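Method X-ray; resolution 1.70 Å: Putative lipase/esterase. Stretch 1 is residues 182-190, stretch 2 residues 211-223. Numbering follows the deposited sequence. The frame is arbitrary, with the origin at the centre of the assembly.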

# COMPACT_ATOMS: atom_id res chain seq x y z
N ALA B 182 17.27 -12.34 3.71
CA ALA B 182 16.59 -11.12 3.27
C ALA B 182 16.08 -11.27 1.86
O ALA B 182 16.80 -11.07 0.88
N ALA B 183 14.80 -11.64 1.74
CA ALA B 183 14.19 -11.93 0.46
C ALA B 183 14.18 -10.72 -0.48
O ALA B 183 14.20 -10.86 -1.67
N GLN B 184 14.12 -9.52 0.06
CA GLN B 184 14.08 -8.35 -0.80
C GLN B 184 15.41 -8.20 -1.56
O GLN B 184 15.48 -7.58 -2.63
N ARG B 185 16.47 -8.75 -0.98
CA ARG B 185 17.79 -8.65 -1.59
C ARG B 185 17.94 -9.56 -2.80
O ARG B 185 18.93 -9.46 -3.56
N LEU B 186 16.97 -10.43 -3.02
CA LEU B 186 16.99 -11.38 -4.14
C LEU B 186 16.06 -10.94 -5.28
O LEU B 186 15.89 -11.65 -6.28
N VAL B 187 15.45 -9.76 -5.11
CA VAL B 187 14.56 -9.20 -6.13
C VAL B 187 15.42 -8.74 -7.33
O VAL B 187 16.50 -8.16 -7.15
N THR B 188 14.93 -9.03 -8.52
CA THR B 188 15.53 -8.55 -9.78
C THR B 188 14.36 -8.27 -10.75
O THR B 188 13.21 -8.52 -10.44
N PRO B 189 14.65 -7.66 -11.90
CA PRO B 189 13.55 -7.41 -12.82
C PRO B 189 12.87 -8.69 -13.29
O PRO B 189 11.79 -8.62 -13.88
N ALA B 190 13.48 -9.83 -13.02
CA ALA B 190 12.92 -11.15 -13.40
C ALA B 190 11.88 -11.68 -12.40
O ALA B 190 11.19 -12.66 -12.67
N LEU B 211 7.44 -3.50 3.67
CA LEU B 211 8.00 -2.26 3.12
C LEU B 211 9.31 -2.59 2.40
O LEU B 211 9.61 -2.07 1.36
N LYS B 212 10.09 -3.46 3.00
CA LYS B 212 11.39 -3.86 2.43
C LYS B 212 11.20 -4.59 1.08
O LYS B 212 11.87 -4.28 0.09
N TYR B 213 10.29 -5.55 1.01
CA TYR B 213 10.07 -6.29 -0.25
C TYR B 213 9.51 -5.34 -1.34
O TYR B 213 9.91 -5.33 -2.50
N VAL B 214 8.52 -4.53 -0.96
CA VAL B 214 7.92 -3.58 -1.91
C VAL B 214 8.95 -2.57 -2.42
O VAL B 214 9.00 -2.27 -3.61
N GLN B 215 9.80 -2.06 -1.54
CA GLN B 215 10.82 -1.13 -1.98
C GLN B 215 11.62 -1.74 -3.11
O GLN B 215 11.85 -1.13 -4.14
N ALA B 216 12.02 -2.98 -2.90
CA ALA B 216 12.97 -3.64 -3.83
C ALA B 216 12.28 -3.94 -5.15
O ALA B 216 12.88 -3.82 -6.21
N MSE B 217 11.02 -4.35 -5.07
CA MSE B 217 10.28 -4.62 -6.27
C MSE B 217 10.10 -3.37 -7.10
O MSE B 217 10.26 -3.43 -8.34
N LEU B 218 9.75 -2.27 -6.43
CA LEU B 218 9.53 -1.01 -7.10
C LEU B 218 10.86 -0.52 -7.65
O LEU B 218 10.92 0.11 -8.72
N GLN B 219 11.94 -0.76 -6.93
CA GLN B 219 13.27 -0.34 -7.40
C GLN B 219 13.62 -1.00 -8.77
O GLN B 219 14.21 -0.38 -9.66
N HIS B 220 13.20 -2.23 -8.94
CA HIS B 220 13.49 -3.03 -10.13
C HIS B 220 12.32 -3.00 -11.10
O HIS B 220 12.30 -3.75 -12.09
N GLN B 221 11.39 -2.11 -10.81
CA GLN B 221 10.19 -1.85 -11.62
C GLN B 221 9.39 -3.08 -11.96
O GLN B 221 8.85 -3.22 -13.07
N VAL B 222 9.28 -3.97 -10.99
CA VAL B 222 8.44 -5.15 -11.15
C VAL B 222 7.03 -4.74 -10.82
O VAL B 222 6.82 -4.02 -9.85
N ALA B 223 6.06 -5.23 -11.60
CA ALA B 223 4.66 -4.96 -11.32
C ALA B 223 4.29 -5.36 -9.88
O ALA B 223 4.42 -6.53 -9.48

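Residues 182-190 pack against the last turns of the helix in 211-219 and the loop that follows it, burying 510 Å² without a single hydrogen bond between the two stretches; the contact is made by van der Waals packing of side chains against each other and against backbone, plus one CH-pi contact. A183, at the start of a short 3-10 segment, points toward the helix, but its closest approach is through the backbone, with O 4.1 Å from CE1 at the edge of the Y213 ring. Q184 follows at the level of Y213. Its CA-to-CB bond points toward the helix and sets CB 3.4 Å from K212 O and 3.9 Å from A216 CB; beyond it the side chain runs with chi1 p and chi2 m. A216 CB lies 3.3 Å from Q184 O. Q184 NE2 and K212 NZ approach to 3.6 Å, yet each finds its hydrogen bonds elsewhere in the structure.

R185 and L186 both point away and leave the contact to V187, which has the largest covered area of either stretch. In its t rotamer, V187 CG2 lies 3.5 Å from Y213 CE1 and 3.8 Å from A216 CB, while CG1 is 3.7 Å from SE of selenomethionine M217. Y213 (chi1 t) starts sideways, but its end comes nearer and so reaches this valine.

Beyond V187 the partner is H220, the first residue to leave helical geometry. Its m rotamer folds the ring back so that ND1 donates to A216 O at 3.0 Å. The ring thus held offers one face to stretch 1: V187 O lies over it, 3.4 Å from H220 CE1, and T188 CA makes a CH-pi contact 4.2 Å from the H220 ring centroid. The CA-to-CB bond of T188 points away, with chi1 p; its O meets V222 CG2 at 3.4 Å. P189, set sideways, closes the contact with CD 3.7 Å from H220 CD2.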

# COMPACT_ATOMS: atom_id res chain seq x y z
CB ALA B 182 17.51 -9.92 3.39
CB ALA B 183 12.76 -12.45 0.63
CB GLN B 184 13.77 -7.11 0.02
CG GLN B 184 14.86 -6.52 0.90
CD GLN B 184 15.10 -7.23 2.25
OE1 GLN B 184 14.63 -8.36 2.46
NE2 GLN B 184 15.81 -6.55 3.17
CB ARG B 185 18.91 -8.91 -0.59
CG ARG B 185 19.03 -7.86 0.49
CD ARG B 185 20.23 -8.18 1.39
NE ARG B 185 20.42 -7.19 2.45
CZ ARG B 185 20.83 -5.96 2.23
NH1 ARG B 185 21.06 -5.57 0.98
NH2 ARG B 185 20.99 -5.11 3.24
CB LEU B 186 16.60 -12.78 -3.66
CG LEU B 186 17.41 -13.37 -2.48
CD1 LEU B 186 16.94 -14.75 -2.04
CD2 LEU B 186 18.86 -13.42 -2.82
CB VAL B 187 13.71 -8.02 -5.60
CG1 VAL B 187 12.95 -7.31 -6.74
CG2 VAL B 187 12.75 -8.52 -4.46
CB THR B 188 16.47 -9.59 -10.44
OG1 THR B 188 15.70 -10.67 -11.00
CG2 THR B 188 17.53 -10.14 -9.44
CB PRO B 189 14.26 -6.68 -13.96
CG PRO B 189 15.33 -5.94 -13.24
CD PRO B 189 15.87 -6.95 -12.30
CB ALA B 190 14.05 -12.18 -13.56
CB LEU B 211 8.27 -1.25 4.25
CG LEU B 211 7.03 -0.60 4.84
CD1 LEU B 211 7.34 0.04 6.19
CD2 LEU B 211 6.42 0.47 3.86
CB LYS B 212 12.17 -4.75 3.40
CG LYS B 212 12.78 -4.03 4.54
CD LYS B 212 13.23 -4.99 5.65
CE LYS B 212 14.20 -4.39 6.65
NZ LYS B 212 15.66 -4.54 6.18
CB TYR B 213 9.10 -7.46 -0.01
CG TYR B 213 9.09 -8.41 -1.16
CD1 TYR B 213 10.21 -9.12 -1.49
CD2 TYR B 213 7.95 -8.59 -1.94
CE1 TYR B 213 10.24 -10.01 -2.57
CE2 TYR B 213 7.97 -9.46 -3.03
CZ TYR B 213 9.10 -10.17 -3.33
OH TYR B 213 9.10 -11.04 -4.44
CB VAL B 214 6.65 -2.92 -1.34
CG1 VAL B 214 6.05 -1.89 -2.32
CG2 VAL B 214 5.61 -4.05 -1.01
CB GLN B 215 11.73 -0.76 -0.81
CG GLN B 215 12.99 0.01 -1.18
CD GLN B 215 14.15 -0.87 -1.62
OE1 GLN B 215 14.39 -1.94 -1.06
NE2 GLN B 215 14.87 -0.41 -2.64
CB ALA B 216 13.49 -4.98 -3.20
CB MSE B 217 8.88 -5.18 -5.94
CG MSE B 217 8.92 -6.55 -5.40
SE MSE B 217 9.31 -7.97 -6.67
CE MSE B 217 7.50 -8.36 -7.15
CB LEU B 218 8.92 0.06 -6.16
CG LEU B 218 7.48 -0.09 -5.68
CD1 LEU B 218 7.20 0.86 -4.48
CD2 LEU B 218 6.52 0.18 -6.82
CB GLN B 219 14.32 -0.63 -6.33
CG GLN B 219 15.77 -0.21 -6.65
CD GLN B 219 15.95 1.30 -6.86
OE1 GLN B 219 15.41 2.14 -6.11
NE2 GLN B 219 16.74 1.66 -7.87
CB HIS B 220 13.83 -4.45 -9.71
CG HIS B 220 15.17 -4.56 -9.05
ND1 HIS B 220 15.34 -4.70 -7.69
CD2 HIS B 220 16.42 -4.52 -9.58
CE1 HIS B 220 16.63 -4.73 -7.41
NE2 HIS B 220 17.30 -4.63 -8.53
CB GLN B 221 10.57 -1.08 -12.88
CG GLN B 221 11.05 0.31 -12.57
CD GLN B 221 11.21 1.16 -13.80
OE1 GLN B 221 11.67 0.69 -14.85
NE2 GLN B 221 10.84 2.43 -13.69
CB VAL B 222 8.90 -6.31 -10.26
CG1 VAL B 222 7.90 -7.47 -10.33
CG2 VAL B 222 10.29 -6.74 -10.65
CB ALA B 223 3.74 -5.65 -12.26